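Long-range contacts in selenium-binding protein (Sulfolobus tokodaii, PDB 2ECE), which is of unknown function but folds as a seven-bladed beta-propeller and may bind selenium: residues Glu206-Thr212 against Arg225-Arg229; Glu249-Glu255 against Ile269-Leu275. All coordinates share one frame. Numbering follows the deposited sequence.

Overall arrangement
From the N terminus, the chain lays down three strands of a first blade, completed much later by strand 443-449, then two whole blades, before the blade beginning at 193-196. Contact 1 closes the excursion between that blade's second and third strands, 201-204 and 229-234, bringing Arg225-Arg229 back alongside Glu206-Ala208 after two short helices. Contact 2 opens afterwards: strand 250-258 starts the next blade and pairs with 266-274 as a hairpin. The loops follow in series, neither nesting nor crossing, but touch. Probable hydrogen bonds from Ala253 N to Glu206 O (2.9 Å) and from Met252 N to Gly227 O (2.8 Å) tie both segments of contact 1 to the first strand of the next blade.

Contact 1. Residues Glu206-Thr212 against Arg225-Arg229; sequences EWAVPNT and RYGNR
Within one blade of the beta-propeller, this contact closes the long connection between strands 201-204 and 229-234. Glu206 and Ala208 are extended, Trp207 is kinked (phi/psi -113/-91), and Val209 occupies the N-cap position of a short helix whose first turn suits Pro210, which has no N-H to satisfy; Thr212 N reaches Val209 O at 2.9 Å. Glu206 CA lies 5.0 Å from Gly227 CA and Ala208 CA 4.9 Å from Tyr226 CA. Gly227 N donates to Trp207 O (3.0 Å). Glu206 (chi1 m, chi2 t) accepts with OE1 from Arg229 N (3.1 Å) and, weakly, from Asn228 N (3.1 Å). A CB on residue 227 would strike this carboxylate, hence glycine. Glu206 OE2 is bound by His231, with a long salt bridge to Arg229 NH1 (3.7 Å), while Arg229 NH2 pairs with Asp186. Tyr226 (chi1 m) turns its edge to the face of Trp207 (chi1 t), planes at 64°, and small Ala208 fits over the tyrosine face, CB 3.8 Å from the ring centroid. Water 2 bridges Tyr226 OH (2.8 Å) and Thr212 O (2.9 Å). Water 1 joins Val209 N (3.0 Å), Thr212 OG1 (2.8 Å) and Arg225 O (2.6 Å).

Contact 2. Residues Glu249-Glu255 against Ile269-Leu275; sequences ENRMALE and INMVVSL
Four backbone hydrogen bonds join antiparallel strands 250-255 and 269-274 (axes 4.7 Å, directions 156° apart), and a fifth lies just beyond their ends, Leu275 N to Glu249 O (2.7 Å). Arg251 N donates to Val273 O (2.8 Å) and Val273 N to Arg251 O (3.3 Å). Beyond this pair the register holds but the hydrogen-bonding pattern shifts: Val272 N donates to Met252 O (3.1 Å) and Leu254 N to Asn270 O (3.2 Å). Met252 has positive phi (77/90) and Val272, across from it, helical angles (-62/-48), and Ala253 faces Met271 as a non-hydrogen-bonded pair like Asn250-Ser274. The hairpin is the first of a propeller blade, with 250-258 as one of its two outermost strands. Among apolar contacts, small Ala253 leaves room for Met271, curled back with all chi angles m (CB to SD 3.5 Å). Beta-branched Val272 meets Met252 (CB to CB 3.7 Å) and Leu254 (CG2 to CD1 3.5 Å). Of the polar side chains, Arg251 gives NH1 to Asn250 O (2.8 Å) and NH2 to Lys223 O, its guanidinium face covered by Leu275 (CZ to CD1 3.8 Å). Ser274 OG binds Lys276 N and water 4 (2.7 Å), which binds Glu249 OE2 (2.6 Å).

Contact 1. Residues Glu206-Thr212 against Arg225-Arg229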
ATOM      1  N   GLU A 206     -11.973   2.485  -3.890  1.00 18.09           N
ATOM      2  CA  GLU A 206     -12.840   3.189  -2.941  1.00 19.03           C
ATOM      3  C   GLU A 206     -12.836   2.626  -1.520  1.00 19.82           C
ATOM      4  O   GLU A 206     -13.062   1.431  -1.308  1.00 19.02           O
ATOM      5  CB  GLU A 206     -14.299   3.167  -3.415  1.00 19.81           C
ATOM      6  CG  GLU A 206     -14.587   3.582  -4.856  1.00 19.79           C
ATOM      7  CD  GLU A 206     -16.080   3.474  -5.175  1.00 21.62           C
ATOM      8  OE1 GLU A 206     -16.749   2.629  -4.546  1.00 22.17           O
ATOM      9  OE2 GLU A 206     -16.585   4.214  -6.049  1.00 22.16           O
ATOM     10  N   TRP A 207     -12.595   3.500  -0.548  1.00 18.39           N
ATOM     11  CA  TRP A 207     -12.631   3.101   0.851  1.00 20.13           C
ATOM     12  C   TRP A 207     -13.829   3.851   1.432  1.00 20.28           C
ATOM     13  O   TRP A 207     -14.949   3.354   1.374  1.00 21.21           O
ATOM     14  CB  TRP A 207     -11.336   3.492   1.565  1.00 18.23           C
ATOM     15  CG  TRP A 207     -11.205   2.926   2.958  1.00 18.87           C
ATOM     16  CD1 TRP A 207     -11.798   1.792   3.447  1.00 19.10           C
ATOM     17  CD2 TRP A 207     -10.355   3.416   4.006  1.00 18.67           C
ATOM     18  NE1 TRP A 207     -11.360   1.542   4.729  1.00 19.85           N
ATOM     19  CE2 TRP A 207     -10.475   2.521   5.096  1.00 19.67           C
ATOM     20  CE3 TRP A 207      -9.499   4.517   4.127  1.00 18.00           C
ATOM     21  CZ2 TRP A 207      -9.772   2.698   6.292  1.00 19.81           C
ATOM     22  CZ3 TRP A 207      -8.798   4.693   5.319  1.00 18.95           C
ATOM     23  CH2 TRP A 207      -8.938   3.786   6.384  1.00 21.07           C
ATOM     24  N   ALA A 208     -13.594   5.053   1.952  1.00 21.65           N
ATOM     25  CA  ALA A 208     -14.650   5.891   2.520  1.00 22.96           C
ATOM     26  C   ALA A 208     -14.033   7.270   2.723  1.00 23.70           C
ATOM     27  O   ALA A 208     -12.815   7.397   2.668  1.00 23.21           O
ATOM     28  CB  ALA A 208     -15.125   5.320   3.854  1.00 22.85           C
ATOM     29  N   VAL A 209     -14.854   8.296   2.945  1.00 22.33           N
ATOM     30  CA  VAL A 209     -14.317   9.641   3.143  1.00 21.76           C
ATOM     31  C   VAL A 209     -13.733   9.789   4.544  1.00 22.53           C
ATOM     32  O   VAL A 209     -14.023   8.989   5.434  1.00 23.41           O
ATOM     33  CB  VAL A 209     -15.395  10.735   2.936  1.00 21.65           C
ATOM     34  CG1 VAL A 209     -16.007  10.605   1.548  1.00 20.73           C
ATOM     35  CG2 VAL A 209     -16.455  10.643   4.020  1.00 20.49           C
ATOM     36  N   PRO A 210     -12.884  10.809   4.752  1.00 22.35           N
ATOM     37  CA  PRO A 210     -12.253  11.065   6.050  1.00 24.24           C
ATOM     38  C   PRO A 210     -13.227  11.082   7.220  1.00 25.71           C
ATOM     39  O   PRO A 210     -13.003  10.423   8.236  1.00 25.93           O
ATOM     40  CB  PRO A 210     -11.586  12.420   5.838  1.00 23.63           C
ATOM     41  CG  PRO A 210     -11.145  12.320   4.411  1.00 23.36           C
ATOM     42  CD  PRO A 210     -12.382  11.753   3.739  1.00 22.13           C
ATOM     43  N   ASN A 211     -14.310  11.838   7.080  1.00 26.73           N
ATOM     44  CA  ASN A 211     -15.285  11.929   8.156  1.00 28.07           C
ATOM     45  C   ASN A 211     -15.928  10.593   8.513  1.00 27.98           C
ATOM     46  O   ASN A 211     -16.593  10.478   9.541  1.00 28.92           O
ATOM     47  CB  ASN A 211     -16.351  12.981   7.817  1.00 28.45           C
ATOM     48  CG  ASN A 211     -15.776  14.386   7.803  1.00 29.65           C
ATOM     49  OD1 ASN A 211     -14.746  14.640   8.425  1.00 29.98           O
ATOM     50  ND2 ASN A 211     -16.438  15.305   7.102  1.00 30.87           N
ATOM     51  N   THR A 212     -15.719   9.578   7.679  1.00 27.73           N
ATOM     52  CA  THR A 212     -16.269   8.255   7.962  1.00 27.10           C
ATOM     53  C   THR A 212     -15.257   7.360   8.684  1.00 27.20           C
ATOM     54  O   THR A 212     -15.598   6.675   9.653  1.00 25.03           O
ATOM     55  CB  THR A 212     -16.691   7.514   6.669  1.00 28.07           C
ATOM     56  OG1 THR A 212     -17.807   8.181   6.062  1.00 29.36           O
ATOM     57  CG2 THR A 212     -17.068   6.067   6.986  1.00 24.98           C
ATOM     58  N   ARG A 225     -21.752   3.916   3.626  1.00 34.54           N
ATOM     59  CA  ARG A 225     -20.602   4.814   3.574  1.00 34.00           C
ATOM     60  C   ARG A 225     -19.285   4.264   3.032  1.00 32.19           C
ATOM     61  O   ARG A 225     -18.327   5.018   2.868  1.00 31.58           O
ATOM     62  CB  ARG A 225     -20.377   5.429   4.956  1.00 35.15           C
ATOM     63  CG  ARG A 225     -21.656   6.001   5.545  1.00 37.67           C
ATOM     64  CD  ARG A 225     -21.406   6.878   6.755  1.00 40.09           C
ATOM     65  NE  ARG A 225     -22.666   7.232   7.404  1.00 42.68           N
ATOM     66  CZ  ARG A 225     -22.799   8.200   8.303  1.00 43.81           C
ATOM     67  NH1 ARG A 225     -21.746   8.920   8.666  1.00 42.80           N
ATOM     68  NH2 ARG A 225     -23.989   8.444   8.840  1.00 44.68           N
ATOM     69  N   TYR A 226     -19.227   2.966   2.750  1.00 29.33           N
ATOM     70  CA  TYR A 226     -18.004   2.382   2.210  1.00 27.06           C
ATOM     71  C   TYR A 226     -18.242   1.949   0.767  1.00 25.94           C
ATOM     72  O   TYR A 226     -19.353   1.565   0.401  1.00 26.06           O
ATOM     73  CB  TYR A 226     -17.555   1.212   3.091  1.00 25.96           C
ATOM     74  CG  TYR A 226     -16.917   1.667   4.391  1.00 24.97           C
ATOM     75  CD1 TYR A 226     -15.533   1.811   4.498  1.00 24.96           C
ATOM     76  CD2 TYR A 226     -17.700   2.001   5.498  1.00 25.24           C
ATOM     77  CE1 TYR A 226     -14.939   2.279   5.670  1.00 24.17           C
ATOM     78  CE2 TYR A 226     -17.117   2.472   6.678  1.00 25.53           C
ATOM     79  CZ  TYR A 226     -15.734   2.610   6.755  1.00 25.58           C
ATOM     80  OH  TYR A 226     -15.152   3.084   7.907  1.00 23.51           O
ATOM     81  N   GLY A 227     -17.204   2.014  -0.061  1.00 24.54           N
ATOM     82  CA  GLY A 227     -17.378   1.663  -1.458  1.00 23.71           C
ATOM     83  C   GLY A 227     -16.999   0.256  -1.870  1.00 23.92           C
ATOM     84  O   GLY A 227     -16.418  -0.499  -1.091  1.00 23.71           O
ATOM     85  N   ASN A 228     -17.334  -0.093  -3.108  1.00 23.34           N
ATOM     86  CA  ASN A 228     -17.017  -1.409  -3.640  1.00 24.90           C
ATOM     87  C   ASN A 228     -16.848  -1.389  -5.153  1.00 24.23           C
ATOM     88  O   ASN A 228     -17.064  -2.401  -5.821  1.00 24.72           O
ATOM     89  CB  ASN A 228     -18.103  -2.421  -3.250  1.00 26.65           C
ATOM     90  CG  ASN A 228     -19.474  -2.058  -3.790  1.00 29.41           C
ATOM     91  OD1 ASN A 228     -20.425  -2.830  -3.647  1.00 33.31           O
ATOM     92  ND2 ASN A 228     -19.585  -0.885  -4.407  1.00 26.71           N
ATOM     93  N   ARG A 229     -16.439  -0.239  -5.691  1.00 22.43           N
ATOM     94  CA  ARG A 229     -16.253  -0.090  -7.129  1.00 22.33           C
ATOM     95  C   ARG A 229     -14.809   0.199  -7.528  1.00 21.75           C
ATOM     96  O   ARG A 229     -14.044   0.780  -6.756  1.00 21.20           O
ATOM     97  CB  ARG A 229     -17.111   1.067  -7.652  1.00 23.55           C
ATOM     98  CG  ARG A 229     -18.540   1.087  -7.153  1.00 25.48           C
ATOM     99  CD  ARG A 229     -19.106   2.504  -7.244  1.00 27.93           C
ATOM    100  NE  ARG A 229     -19.420   2.916  -8.605  1.00 29.20           N
ATOM    101  CZ  ARG A 229     -19.630   4.176  -8.972  1.00 29.91           C
ATOM    102  NH1 ARG A 229     -19.551   5.154  -8.077  1.00 28.83           N
ATOM    103  NH2 ARG A 229     -19.932   4.460 -10.230  1.00 31.43           N
TER
HETATM  104  O   HOH W   1     -17.745   7.499   3.392  1.00 25.88           O
HETATM  105  O   HOH W   2     -16.776   4.070   9.955  1.00 23.04           O
HETATM  106  O   HOH W   3     -19.410  10.338   6.716  1.00 39.07           O

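Contact 2. Residues Glu249-Glu255 against Ile269-Leu275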
ATOM      1  N   GLU A 249     -22.474  -7.109  -2.200  1.00 32.59           N
ATOM      2  CA  GLU A 249     -22.344  -7.235  -0.753  1.00 32.09           C
ATOM      3  C   GLU A 249     -20.964  -6.958  -0.160  1.00 31.27           C
ATOM      4  O   GLU A 249     -20.802  -6.989   1.060  1.00 31.72           O
ATOM      5  CB  GLU A 249     -22.797  -8.631  -0.307  1.00 32.65           C
ATOM      6  CG  GLU A 249     -21.718  -9.703  -0.422  1.00 35.01           C
ATOM      7  CD  GLU A 249     -21.501 -10.201  -1.843  1.00 36.64           C
ATOM      8  OE1 GLU A 249     -21.912  -9.518  -2.804  1.00 37.62           O
ATOM      9  OE2 GLU A 249     -20.903 -11.286  -1.997  1.00 37.96           O
ATOM     10  N   ASN A 250     -19.967  -6.694  -0.998  1.00 29.20           N
ATOM     11  CA  ASN A 250     -18.622  -6.437  -0.478  1.00 27.65           C
ATOM     12  C   ASN A 250     -18.361  -4.962  -0.203  1.00 26.21           C
ATOM     13  O   ASN A 250     -18.964  -4.088  -0.824  1.00 25.23           O
ATOM     14  CB  ASN A 250     -17.558  -6.967  -1.447  1.00 26.53           C
ATOM     15  CG  ASN A 250     -17.678  -8.461  -1.683  1.00 26.90           C
ATOM     16  OD1 ASN A 250     -17.761  -9.244  -0.738  1.00 28.15           O
ATOM     17  ND2 ASN A 250     -17.676  -8.864  -2.952  1.00 22.54           N
ATOM     18  N   ARG A 251     -17.455  -4.693   0.731  1.00 25.76           N
ATOM     19  CA  ARG A 251     -17.101  -3.324   1.081  1.00 24.67           C
ATOM     20  C   ARG A 251     -15.589  -3.141   1.258  1.00 23.57           C
ATOM     21  O   ARG A 251     -14.880  -4.037   1.712  1.00 22.72           O
ATOM     22  CB  ARG A 251     -17.831  -2.899   2.360  1.00 25.10           C
ATOM     23  CG  ARG A 251     -19.345  -2.777   2.202  1.00 25.22           C
ATOM     24  CD  ARG A 251     -19.712  -1.674   1.219  1.00 26.06           C
ATOM     25  NE  ARG A 251     -21.156  -1.454   1.139  1.00 29.08           N
ATOM     26  CZ  ARG A 251     -22.003  -2.225   0.460  1.00 30.69           C
ATOM     27  NH1 ARG A 251     -21.556  -3.278  -0.212  1.00 27.72           N
ATOM     28  NH2 ARG A 251     -23.304  -1.939   0.456  1.00 29.55           N
ATOM     29  N   MET A 252     -15.130  -1.948   0.904  1.00 22.84           N
ATOM     30  CA  MET A 252     -13.736  -1.560   0.974  1.00 21.71           C
ATOM     31  C   MET A 252     -12.945  -2.173  -0.190  1.00 21.28           C
ATOM     32  O   MET A 252     -12.307  -3.220  -0.049  1.00 20.36           O
ATOM     33  CB  MET A 252     -13.134  -1.999   2.311  1.00 22.40           C
ATOM     34  CG  MET A 252     -13.808  -1.373   3.539  1.00 22.92           C
ATOM     35  SD  MET A 252     -12.944  -1.686   5.091  1.00 23.51           S
ATOM     36  CE  MET A 252     -14.313  -1.649   6.292  1.00 23.56           C
ATOM     37  N   ALA A 253     -12.883  -1.425  -1.290  1.00 20.13           N
ATOM     38  CA  ALA A 253     -12.145  -1.833  -2.478  1.00 18.88           C
ATOM     39  C   ALA A 253     -10.819  -1.087  -2.273  1.00 18.98           C
ATOM     40  O   ALA A 253     -10.736   0.099  -2.624  1.00 18.88           O
ATOM     41  CB  ALA A 253     -12.869  -1.341  -3.740  1.00 18.85           C
ATOM     42  N   LEU A 254      -9.790  -1.756  -1.752  1.00 18.67           N
ATOM     43  CA  LEU A 254      -8.545  -1.103  -1.453  1.00 17.89           C
ATOM     44  C   LEU A 254      -7.485  -1.123  -2.595  1.00 18.41           C
ATOM     45  O   LEU A 254      -7.493  -0.252  -3.477  1.00 18.04           O
ATOM     46  CB  LEU A 254      -7.981  -1.712  -0.081  1.00 16.45           C
ATOM     47  CG  LEU A 254      -9.003  -1.441   1.060  1.00 17.76           C
ATOM     48  CD1 LEU A 254      -8.262  -1.662   2.349  1.00 13.71           C
ATOM     49  CD2 LEU A 254      -9.595  -0.015   1.051  1.00 15.30           C
ATOM     50  N   GLU A 255      -6.402  -1.876  -2.293  1.00 18.49           N
ATOM     51  CA  GLU A 255      -5.192  -1.962  -3.105  1.00 18.69           C
ATOM     52  C   GLU A 255      -5.264  -2.474  -4.509  1.00 19.53           C
ATOM     53  O   GLU A 255      -5.703  -3.613  -4.761  1.00 19.26           O
ATOM     54  CB  GLU A 255      -4.096  -2.753  -2.338  1.00 18.04           C
ATOM     55  CG  GLU A 255      -3.720  -2.234  -0.944  1.00 19.53           C
ATOM     56  CD  GLU A 255      -3.055  -0.862  -0.945  1.00 20.49           C
ATOM     57  OE1 GLU A 255      -2.337  -0.544  -1.912  1.00 21.67           O
ATOM     58  OE2 GLU A 255      -3.234  -0.104   0.034  1.00 20.41           O
ATOM     59  N   ILE A 269      -7.258  -6.678  -7.060  1.00 18.98           N
ATOM     60  CA  ILE A 269      -7.716  -5.756  -6.028  1.00 19.66           C
ATOM     61  C   ILE A 269      -8.386  -6.578  -4.935  1.00 21.08           C
ATOM     62  O   ILE A 269      -9.036  -7.595  -5.211  1.00 19.63           O
ATOM     63  CB  ILE A 269      -8.723  -4.700  -6.548  1.00 19.92           C
ATOM     64  CG1 ILE A 269      -9.043  -3.711  -5.419  1.00 20.52           C
ATOM     65  CG2 ILE A 269     -10.005  -5.366  -7.017  1.00 19.73           C
ATOM     66  CD1 ILE A 269      -9.902  -2.524  -5.844  1.00 17.49           C
ATOM     67  N   ASN A 270      -8.205  -6.145  -3.695  1.00 21.01           N
ATOM     68  CA  ASN A 270      -8.796  -6.834  -2.564  1.00 20.53           C
ATOM     69  C   ASN A 270     -10.042  -6.121  -2.041  1.00 22.37           C
ATOM     70  O   ASN A 270     -10.085  -4.887  -1.960  1.00 22.48           O
ATOM     71  CB  ASN A 270      -7.765  -6.966  -1.433  1.00 19.13           C
ATOM     72  CG  ASN A 270      -7.230  -5.613  -0.950  1.00 20.55           C
ATOM     73  OD1 ASN A 270      -6.766  -4.791  -1.744  1.00 19.98           O
ATOM     74  ND2 ASN A 270      -7.279  -5.390   0.356  1.00 16.84           N
ATOM     75  N   MET A 271     -11.064  -6.913  -1.734  1.00 20.98           N
ATOM     76  CA  MET A 271     -12.299  -6.414  -1.148  1.00 22.02           C
ATOM     77  C   MET A 271     -12.150  -6.934   0.269  1.00 22.31           C
ATOM     78  O   MET A 271     -12.132  -8.144   0.487  1.00 21.98           O
ATOM     79  CB  MET A 271     -13.530  -7.037  -1.812  1.00 22.10           C
ATOM     80  CG  MET A 271     -13.874  -6.455  -3.169  1.00 21.72           C
ATOM     81  SD  MET A 271     -13.872  -4.632  -3.208  1.00 23.69           S
ATOM     82  CE  MET A 271     -15.164  -4.240  -2.044  1.00 21.39           C
ATOM     83  N   VAL A 272     -12.024  -6.022   1.227  1.00 21.73           N
ATOM     84  CA  VAL A 272     -11.803  -6.404   2.620  1.00 23.05           C
ATOM     85  C   VAL A 272     -12.869  -7.229   3.338  1.00 23.55           C
ATOM     86  O   VAL A 272     -12.545  -8.228   3.982  1.00 23.98           O
ATOM     87  CB  VAL A 272     -11.500  -5.159   3.494  1.00 23.48           C
ATOM     88  CG1 VAL A 272     -11.232  -5.585   4.935  1.00 23.54           C
ATOM     89  CG2 VAL A 272     -10.291  -4.413   2.933  1.00 21.84           C
ATOM     90  N   VAL A 273     -14.130  -6.834   3.239  1.00 23.81           N
ATOM     91  CA  VAL A 273     -15.155  -7.565   3.966  1.00 26.19           C
ATOM     92  C   VAL A 273     -16.511  -7.668   3.278  1.00 27.32           C
ATOM     93  O   VAL A 273     -16.992  -6.716   2.658  1.00 27.43           O
ATOM     94  CB  VAL A 273     -15.336  -6.945   5.369  1.00 26.45           C
ATOM     95  CG1 VAL A 273     -15.649  -5.469   5.239  1.00 27.55           C
ATOM     96  CG2 VAL A 273     -16.437  -7.665   6.135  1.00 27.95           C
ATOM     97  N   SER A 274     -17.118  -8.846   3.387  1.00 28.01           N
ATOM     98  CA  SER A 274     -18.429  -9.097   2.812  1.00 28.46           C
ATOM     99  C   SER A 274     -19.485  -8.851   3.873  1.00 28.96           C
ATOM    100  O   SER A 274     -19.343  -9.302   5.006  1.00 29.37           O
ATOM    101  CB  SER A 274     -18.533 -10.545   2.330  1.00 29.17           C
ATOM    102  OG  SER A 274     -19.892 -10.918   2.171  1.00 29.82           O
ATOM    103  N   LEU A 275     -20.543  -8.136   3.515  1.00 29.73           N
ATOM    104  CA  LEU A 275     -21.609  -7.865   4.468  1.00 31.76           C
ATOM    105  C   LEU A 275     -22.459  -9.111   4.712  1.00 32.99           C
ATOM    106  O   LEU A 275     -23.289  -9.128   5.620  1.00 33.88           O
ATOM    107  CB  LEU A 275     -22.505  -6.730   3.968  1.00 30.30           C
ATOM    108  CG  LEU A 275     -21.876  -5.338   3.855  1.00 30.85           C
ATOM    109  CD1 LEU A 275     -22.944  -4.335   3.476  1.00 30.45           C
ATOM    110  CD2 LEU A 275     -21.234  -4.948   5.175  1.00 32.22           C
TER
HETATM  111  O   HOH W   4     -20.043 -12.586   0.041  1.00 38.84           O